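Local coordinates for PspGI restriction endonuclease (Pyrococcus sp. GI-H, PDB 3BM3), which probably cleaves double-stranded DNA at a specific sequence as a type II restriction endonuclease, and is seen here bound to its substrate DNA, at residues S152-V163 and E184-D193. The protein carries 2 engineered substitutions. Numbering follows the deposited sequence. Where two conformers were deposited one is given.
Sequences SSAILITVKRKV and EINFWFVGFD. With nucleotides of chain A.
From Leu-156 N to Asn-186 O through Lys-160 N to Val-190 O, five backbone hydrogen bonds, most of them nearly straight, join strands 155-160 and 186-191 in parallel, the axes 4.7 Å apart and crossing at -22°; helix 167-181 makes the beta-alpha-beta crossover between them. At the start of the ladder the Asn-186 side-chain amide bridges two carbonyls: its ND2 donates in the amide plane to Ala-154 O (3.0 Å) and, less straight and from above the carbonyl plane, to Ser-152 O (2.9 Å), while a water links Ala-154 O to Asn-186 N. Ile-155, Ile-157, Trp-188 and Val-190 share one face of the sheet, packed in part by helix 249-259. With Ile-155 CG2 anti to the backbone N, that methyl sits over the indole in a CH-pi contact, 3.6 Å from the centroid of the Trp-188 five-membered ring, and CD1 reaches the six-membered ring. On the other face Leu-156 CB packs against Phe-187 CD1. Beyond the strands, Asp-193 OD2 accepts Val-163 N on its anti side (2.8 Å), OD1 being taken by Glu-195 N, and Val-163 CG2 meets the edge of the Phe-189 ring. The turn grips DC5 and DA6 of chain A: Arg-161 N binds DC5 OP1 (2.7 Å), whereas DA6 OP1 takes both Lys-162 N (2.9 Å) and Arg-161 NH1 (3.0 Å), the guanidinium lying with one face against DA6 O4' and its NE salt-bridged to Glu-60. A leucine in place of Arg-161 would probably leave the DA6 phosphate without its guanidinium partner and Glu-60 without its salt bridge. Main-chain amides and one arginine thus fix two successive phosphates at the end of a buried, largely apolar mixed sheet, itself consistent with the PD-(D/E)XK nuclease fold.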
ATOM      1  N   SER C 152      14.040  12.950  19.524  1.00 17.36           N
ATOM      2  CA  SER C 152      14.495  11.774  20.260  1.00 17.37           C
ATOM      3  C   SER C 152      13.622  11.434  21.461  1.00 16.58           C
ATOM      4  O   SER C 152      13.736  10.343  21.992  1.00 17.30           O
ATOM      5  CB  SER C 152      15.945  11.930  20.719  1.00 18.03           C
ATOM      6  OG  SER C 152      16.062  12.953  21.668  1.00 18.41           O
ATOM      7  N   SER C 153      12.750  12.366  21.853  1.00 16.21           N
ATOM      8  CA  SER C 153      11.976  12.286  23.083  1.00 16.62           C
ATOM      9  C   SER C 153      10.567  11.777  22.842  1.00 15.61           C
ATOM     10  O   SER C 153       9.808  11.596  23.776  1.00 15.59           O
ATOM     11  CB  SER C 153      11.900  13.650  23.767  1.00 17.16           C
ATOM     12  OG  SER C 153      11.079  14.561  23.037  1.00 17.63           O
ATOM     13  N   ALA C 154      10.215  11.579  21.573  1.00 14.46           N
ATOM     14  CA  ALA C 154       8.855  11.149  21.184  1.00 14.02           C
ATOM     15  C   ALA C 154       8.953   9.851  20.400  1.00 13.38           C
ATOM     16  O   ALA C 154      10.012   9.493  19.861  1.00 13.05           O
ATOM     17  CB  ALA C 154       8.177  12.205  20.320  1.00 13.24           C
ATOM     18  N   ILE C 155       7.817   9.167  20.336  1.00 12.90           N
ATOM     19  CA  ILE C 155       7.708   7.938  19.575  1.00 12.97           C
ATOM     20  C   ILE C 155       6.732   8.186  18.451  1.00 12.64           C
ATOM     21  O   ILE C 155       5.639   8.679  18.690  1.00 12.60           O
ATOM     22  CB  ILE C 155       7.206   6.762  20.407  1.00 13.18           C
ATOM     23  CG1 ILE C 155       7.913   6.685  21.752  1.00 14.28           C
ATOM     24  CG2 ILE C 155       7.344   5.451  19.603  1.00 12.85           C
ATOM     25  CD1 ILE C 155       7.257   5.654  22.715  1.00 15.61           C
ATOM     26  N   LEU C 156       7.136   7.812  17.236  1.00 12.50           N
ATOM     27  CA  LEU C 156       6.252   7.794  16.102  1.00 12.63           C
ATOM     28  C   LEU C 156       5.864   6.338  15.912  1.00 13.10           C
ATOM     29  O   LEU C 156       6.724   5.443  15.836  1.00 12.43           O
ATOM     30  CB  LEU C 156       6.954   8.306  14.860  1.00 12.87           C
ATOM     31  CG  LEU C 156       7.688   9.613  15.088  1.00 14.57           C
ATOM     32  CD1 LEU C 156       8.292  10.084  13.802  1.00 15.89           C
ATOM     33  CD2 LEU C 156       6.715  10.636  15.669  1.00 15.20           C
ATOM     34  N   ILE C 157       4.562   6.112  15.832  1.00 12.32           N
ATOM     35  CA  ILE C 157       4.053   4.766  15.684  1.00 12.99           C
ATOM     36  C   ILE C 157       3.181   4.698  14.462  1.00 13.34           C
ATOM     37  O   ILE C 157       2.230   5.493  14.333  1.00 12.44           O
ATOM     38  CB  ILE C 157       3.234   4.319  16.877  1.00 13.81           C
ATOM     39  CG1 ILE C 157       4.040   4.503  18.165  1.00 14.23           C
ATOM     40  CG2 ILE C 157       2.864   2.838  16.687  1.00 14.13           C
ATOM     41  CD1 ILE C 157       3.338   4.057  19.463  1.00 14.97           C
ATOM     42  N   THR C 158       3.526   3.792  13.560  0.50 13.00           N
ATOM     43  CA  THR C 158       2.722   3.519  12.387  0.50 14.26           C
ATOM     44  C   THR C 158       2.002   2.212  12.690  0.50 13.50           C
ATOM     45  O   THR C 158       2.592   1.286  13.245  0.50 13.72           O
ATOM     46  CB  THR C 158       3.581   3.440  11.100  0.50 15.25           C
ATOM     47  OG1 THR C 158       4.180   4.721  10.847  0.50 17.86           O
ATOM     48  CG2 THR C 158       2.710   3.052   9.909  0.50 18.50           C
ATOM     49  N   VAL C 159       0.709   2.165  12.385  1.00 13.61           N
ATOM     50  CA  VAL C 159      -0.112   1.066  12.741  1.00 13.70           C
ATOM     51  C   VAL C 159      -0.825   0.586  11.479  1.00 12.61           C
ATOM     52  O   VAL C 159      -1.358   1.398  10.733  1.00 12.04           O
ATOM     53  CB  VAL C 159      -1.101   1.518  13.784  1.00 14.97           C
ATOM     54  CG1 VAL C 159      -2.189   0.525  13.974  1.00 19.59           C
ATOM     55  CG2 VAL C 159      -0.369   1.800  15.098  1.00 13.52           C
ATOM     56  N   LYS C 160      -0.766  -0.711  11.232  1.00 12.29           N
ATOM     57  CA  LYS C 160      -1.510  -1.355  10.143  1.00 11.88           C
ATOM     58  C   LYS C 160      -2.200  -2.606  10.630  1.00 11.44           C
ATOM     59  O   LYS C 160      -1.711  -3.230  11.545  1.00 12.14           O
ATOM     60  CB  LYS C 160      -0.595  -1.694   8.966  1.00 12.83           C
ATOM     61  CG  LYS C 160      -0.063  -0.457   8.303  1.00 13.09           C
ATOM     62  CD  LYS C 160       0.678  -0.754   7.063  1.00 14.85           C
ATOM     63  CE  LYS C 160       1.361   0.502   6.565  1.00 16.18           C
ATOM     64  NZ  LYS C 160       0.421   1.554   6.240  1.00 16.22           N
ATOM     65  N   ARG C 161      -3.337  -2.938  10.025  1.00 11.33           N
ATOM     66  CA  ARG C 161      -4.042  -4.160  10.347  1.00 11.39           C
ATOM     67  C   ARG C 161      -3.323  -5.242   9.547  1.00 11.08           C
ATOM     68  O   ARG C 161      -2.212  -5.645   9.927  1.00 11.19           O
ATOM     69  CB  ARG C 161      -5.518  -4.015  10.049  1.00 10.51           C
ATOM     70  CG  ARG C 161      -6.361  -5.174  10.484  1.00 11.71           C
ATOM     71  CD  ARG C 161      -7.798  -4.859  10.193  1.00 12.93           C
ATOM     72  NE  ARG C 161      -8.684  -5.953  10.555  1.00 12.85           N
ATOM     73  CZ  ARG C 161      -8.857  -7.078   9.860  1.00 13.60           C
ATOM     74  NH1 ARG C 161      -8.139  -7.342   8.769  1.00 11.34           N
ATOM     75  NH2 ARG C 161      -9.701  -8.004  10.292  1.00 14.86           N
ATOM     76  N   LYS C 162      -3.929  -5.752   8.488  1.00 10.16           N
ATOM     77  CA  LYS C 162      -3.139  -6.572   7.572  1.00 10.33           C
ATOM     78  C   LYS C 162      -2.132  -5.679   6.841  1.00  9.86           C
ATOM     79  O   LYS C 162      -2.408  -4.529   6.533  1.00 10.87           O
ATOM     80  CB  LYS C 162      -3.993  -7.370   6.626  1.00 10.97           C
ATOM     81  CG  LYS C 162      -4.696  -8.463   7.383  1.00 10.11           C
ATOM     82  CD  LYS C 162      -5.721  -9.188   6.545  1.00 11.54           C
ATOM     83  CE  LYS C 162      -6.312 -10.408   7.316  1.00 12.53           C
ATOM     84  NZ  LYS C 162      -7.329 -11.192   6.567  1.00 10.79           N
ATOM     85  N   VAL C 163      -0.970  -6.251   6.560  1.00  9.94           N
ATOM     86  CA  VAL C 163       0.187  -5.498   6.124  1.00 10.25           C
ATOM     87  C   VAL C 163       0.460  -5.657   4.621  1.00  9.38           C
ATOM     88  O   VAL C 163       0.766  -4.667   3.953  1.00  9.61           O
ATOM     89  CB  VAL C 163       1.426  -5.868   6.964  1.00 10.46           C
ATOM     90  CG1 VAL C 163       2.671  -5.185   6.433  1.00 13.09           C
ATOM     91  CG2 VAL C 163       1.153  -5.561   8.490  1.00 10.86           C
ATOM     92  N   GLU C 184      17.919  10.039  15.073  1.00 19.39           N
ATOM     93  CA  GLU C 184      17.567   9.900  16.486  1.00 20.11           C
ATOM     94  C   GLU C 184      16.050   9.820  16.729  1.00 18.51           C
ATOM     95  O   GLU C 184      15.590   9.711  17.877  1.00 18.70           O
ATOM     96  CB  GLU C 184      18.201  11.045  17.303  1.00 21.08           C
ATOM     97  CG  GLU C 184      17.333  12.300  17.520  1.00 25.83           C
ATOM     98  CD  GLU C 184      17.196  13.237  16.322  1.00 31.42           C
ATOM     99  OE1 GLU C 184      17.639  12.911  15.191  1.00 31.11           O
ATOM    100  OE2 GLU C 184      16.639  14.343  16.552  1.00 36.59           O
ATOM    101  N   ILE C 185      15.266   9.864  15.662  1.00 16.96           N
ATOM    102  CA  ILE C 185      13.843   9.627  15.837  1.00 16.12           C
ATOM    103  C   ILE C 185      13.616   8.185  16.304  1.00 15.12           C
ATOM    104  O   ILE C 185      14.491   7.317  16.157  1.00 15.28           O
ATOM    105  CB  ILE C 185      13.037   9.919  14.575  1.00 15.78           C
ATOM    106  CG1 ILE C 185      13.286   8.876  13.477  1.00 16.42           C
ATOM    107  CG2 ILE C 185      13.301  11.330  14.086  1.00 16.86           C
ATOM    108  CD1 ILE C 185      12.306   9.049  12.297  1.00 16.52           C
ATOM    109  N   ASN C 186      12.443   7.967  16.896  1.00 13.43           N
ATOM    110  CA  ASN C 186      12.001   6.669  17.349  1.00 12.92           C
ATOM    111  C   ASN C 186      10.774   6.334  16.520  1.00 11.99           C
ATOM    112  O   ASN C 186       9.748   6.963  16.645  1.00 12.47           O
ATOM    113  CB  ASN C 186      11.648   6.730  18.809  1.00 13.23           C
ATOM    114  CG  ASN C 186      12.821   7.134  19.649  1.00 14.06           C
ATOM    115  OD1 ASN C 186      13.794   6.414  19.730  1.00 13.90           O
ATOM    116  ND2 ASN C 186      12.754   8.331  20.222  1.00 15.39           N
ATOM    117  N   PHE C 187      10.921   5.348  15.662  1.00 11.63           N
ATOM    118  CA  PHE C 187       9.863   5.026  14.718  1.00 11.92           C
ATOM    119  C   PHE C 187       9.541   3.560  14.880  1.00 12.52           C
ATOM    120  O   PHE C 187      10.411   2.705  14.636  1.00 12.15           O
ATOM    121  CB  PHE C 187      10.341   5.299  13.304  1.00 12.42           C
ATOM    122  CG  PHE C 187       9.252   5.255  12.294  1.00 12.99           C
ATOM    123  CD1 PHE C 187       8.672   6.415  11.841  1.00 17.66           C
ATOM    124  CD2 PHE C 187       8.803   4.040  11.800  1.00 15.70           C
ATOM    125  CE1 PHE C 187       7.651   6.379  10.908  1.00 20.82           C
ATOM    126  CE2 PHE C 187       7.779   4.003  10.873  1.00 18.17           C
ATOM    127  CZ  PHE C 187       7.227   5.160  10.424  1.00 17.32           C
ATOM    128  N   TRP C 188       8.313   3.272  15.329  1.00 11.61           N
ATOM    129  CA  TRP C 188       7.926   1.916  15.636  1.00 11.58           C
ATOM    130  C   TRP C 188       6.801   1.517  14.704  1.00 12.27           C
ATOM    131  O   TRP C 188       5.945   2.318  14.391  1.00 11.82           O
ATOM    132  CB  TRP C 188       7.455   1.763  17.084  1.00 11.89           C
ATOM    133  CG  TRP C 188       8.466   2.113  18.128  1.00 11.23           C
ATOM    134  CD1 TRP C 188       9.739   2.531  17.943  1.00 12.77           C
ATOM    135  CD2 TRP C 188       8.252   2.109  19.545  1.00 10.90           C
ATOM    136  NE1 TRP C 188      10.338   2.798  19.154  1.00 12.25           N
ATOM    137  CE2 TRP C 188       9.451   2.515  20.151  1.00 12.77           C
ATOM    138  CE3 TRP C 188       7.181   1.734  20.361  1.00 11.18           C
ATOM    139  CZ2 TRP C 188       9.587   2.596  21.532  1.00 12.23           C
ATOM    140  CZ3 TRP C 188       7.318   1.850  21.739  1.00 11.94           C
ATOM    141  CH2 TRP C 188       8.510   2.247  22.297  1.00 11.64           C
ATOM    142  N   PHE C 189       6.823   0.264  14.284  1.00 11.12           N
ATOM    143  CA  PHE C 189       5.814  -0.255  13.384  1.00 11.18           C
ATOM    144  C   PHE C 189       5.016  -1.284  14.133  1.00 10.35           C
ATOM    145  O   PHE C 189       5.555  -2.197  14.767  1.00 11.16           O
ATOM    146  CB  PHE C 189       6.484  -0.948  12.213  1.00 10.99           C
ATOM    147  CG  PHE C 189       5.527  -1.572  11.244  1.00 12.50           C
ATOM    148  CD1 PHE C 189       5.044  -0.827  10.174  1.00 15.46           C
ATOM    149  CD2 PHE C 189       5.086  -2.849  11.414  1.00 14.01           C
ATOM    150  CE1 PHE C 189       4.117  -1.379   9.293  1.00 17.17           C
ATOM    151  CE2 PHE C 189       4.162  -3.402  10.523  1.00 13.89           C
ATOM    152  CZ  PHE C 189       3.710  -2.671   9.467  1.00 14.24           C
ATOM    153  N   VAL C 190       3.709  -1.185  13.967  1.00 11.23           N
ATOM    154  CA  VAL C 190       2.777  -2.144  14.528  1.00 11.21           C
ATOM    155  C   VAL C 190       1.927  -2.722  13.398  1.00 11.62           C
ATOM    156  O   VAL C 190       1.301  -1.975  12.671  1.00 11.86           O
ATOM    157  CB  VAL C 190       1.822  -1.473  15.534  1.00 11.66           C
ATOM    158  CG1 VAL C 190       0.828  -2.469  16.054  1.00 14.71           C
ATOM    159  CG2 VAL C 190       2.591  -0.806  16.629  1.00 11.41           C
ATOM    160  N   GLY C 191       1.926  -4.046  13.297  1.00 12.03           N
ATOM    161  CA  GLY C 191       1.100  -4.744  12.347  1.00 12.84           C
ATOM    162  C   GLY C 191       0.217  -5.649  13.142  1.00 14.52           C
ATOM    163  O   GLY C 191       0.580  -6.079  14.247  1.00 18.31           O
ATOM    164  N   PHE C 192      -0.978  -5.885  12.654  1.00 14.26           N
ATOM    165  CA  PHE C 192      -1.900  -6.744  13.361  1.00 14.30           C
ATOM    166  C   PHE C 192      -2.291  -7.862  12.394  1.00 14.10           C
ATOM    167  O   PHE C 192      -3.440  -8.010  11.991  1.00 14.69           O
ATOM    168  CB  PHE C 192      -3.093  -5.937  13.845  1.00 14.84           C
ATOM    169  CG  PHE C 192      -3.695  -6.469  15.115  1.00 15.36           C
ATOM    170  CD1 PHE C 192      -2.942  -6.528  16.246  1.00 16.04           C
ATOM    171  CD2 PHE C 192      -5.013  -6.891  15.159  1.00 18.78           C
ATOM    172  CE1 PHE C 192      -3.463  -7.050  17.430  1.00 17.88           C
ATOM    173  CE2 PHE C 192      -5.537  -7.385  16.335  1.00 17.48           C
ATOM    174  CZ  PHE C 192      -4.745  -7.429  17.471  1.00 16.31           C
ATOM    175  N   ASP C 193      -1.277  -8.638  12.031  1.00 12.69           N
ATOM    176  CA  ASP C 193      -1.328  -9.503  10.861  1.00 12.96           C
ATOM    177  C   ASP C 193      -0.631 -10.771  11.205  1.00 13.19           C
ATOM    178  O   ASP C 193       0.573 -10.800  11.426  1.00 12.78           O
ATOM    179  CB  ASP C 193      -0.666  -8.804   9.653  1.00 12.24           C
ATOM    180  CG  ASP C 193      -0.844  -9.548   8.353  1.00 12.79           C
ATOM    181  OD1 ASP C 193      -1.117 -10.763   8.387  1.00 14.42           O
ATOM    182  OD2 ASP C 193      -0.661  -8.909   7.285  1.00 11.25           O
TER
ATOM    183  P    DA A   6      -7.549  -5.545   6.121  1.00  9.97           P
ATOM    184  OP1  DA A   6      -6.421  -5.566   7.094  1.00 11.65           O
ATOM    185  OP2  DA A   6      -8.107  -6.834   5.628  1.00 10.94           O
ATOM    186  O5'  DA A   6      -8.698  -4.675   6.792  1.00  9.88           O
ATOM    187  C5'  DA A   6     -10.005  -4.665   6.239  1.00 10.56           C
ATOM    188  C4'  DA A   6     -10.819  -5.759   6.877  1.00 12.85           C
ATOM    189  O4'  DA A   6     -11.163  -5.420   8.243  1.00 11.58           O
ATOM    190  C3'  DA A   6     -12.139  -6.055   6.167  1.00 14.21           C
ATOM    191  O3'  DA A   6     -12.209  -7.457   5.943  1.00 15.22           O
ATOM    192  C2'  DA A   6     -13.195  -5.608   7.163  1.00 17.75           C
ATOM    193  C1'  DA A   6     -12.487  -5.856   8.474  1.00 18.15           C
ATOM    194  N9   DA A   6     -13.013  -5.130   9.630  1.00 14.29           N
ATOM    195  C8   DA A   6     -12.633  -5.316  10.934  1.00 16.26           C
ATOM    196  N7   DA A   6     -13.269  -4.553  11.785  1.00 16.01           N
ATOM    197  C5   DA A   6     -14.125  -3.806  10.989  1.00 13.82           C
ATOM    198  C6   DA A   6     -15.072  -2.818  11.299  1.00 18.67           C
ATOM    199  N6   DA A   6     -15.317  -2.395  12.543  1.00 17.21           N
ATOM    200  N1   DA A   6     -15.768  -2.274  10.278  1.00 17.90           N
ATOM    201  C2   DA A   6     -15.519  -2.705   9.034  1.00 17.28           C
ATOM    202  N3   DA A   6     -14.655  -3.628   8.617  1.00 16.96           N
ATOM    203  C4   DA A   6     -13.979  -4.149   9.657  1.00 14.49           C
ATOM    204  P    DC A   5      -4.676  -0.324   7.513  1.00  9.89           P
ATOM    205  OP1  DC A   5      -4.791  -1.033   8.799  1.00  9.02           O
ATOM    206  OP2  DC A   5      -3.340   0.064   6.988  1.00  9.47           O
ATOM    207  O5'  DC A   5      -5.399  -1.213   6.409  1.00  7.21           O
ATOM    208  C5'  DC A   5      -6.738  -1.634   6.612  1.00  9.12           C
ATOM    209  C4'  DC A   5      -7.229  -2.357   5.383  1.00  7.30           C
ATOM    210  O4'  DC A   5      -7.190  -1.422   4.290  1.00  9.41           O
ATOM    211  C3'  DC A   5      -6.345  -3.538   4.981  1.00  8.34           C
ATOM    212  O3'  DC A   5      -7.143  -4.703   4.829  1.00  9.69           O
ATOM    213  C2'  DC A   5      -5.730  -3.135   3.654  1.00  9.96           C
ATOM    214  C1'  DC A   5      -6.652  -2.048   3.142  1.00  9.14           C
ATOM    215  N1   DC A   5      -5.942  -1.029   2.366  1.00  9.24           N
ATOM    216  C2   DC A   5      -6.448  -0.652   1.126  1.00 12.10           C
ATOM    217  O2   DC A   5      -7.534  -1.125   0.758  1.00 11.76           O
ATOM    218  N3   DC A   5      -5.751   0.223   0.365  1.00  9.44           N
ATOM    219  C4   DC A   5      -4.600   0.734   0.822  1.00  9.32           C
ATOM    220  N4   DC A   5      -3.924   1.567   0.029  1.00  9.54           N
ATOM    221  C5   DC A   5      -4.092   0.404   2.109  1.00  9.01           C
ATOM    222  C6   DC A   5      -4.784  -0.472   2.840  1.00  9.54           C
TER
HETATM  223  O   HOH W   1      10.788  10.214  17.254  1.00 13.29           O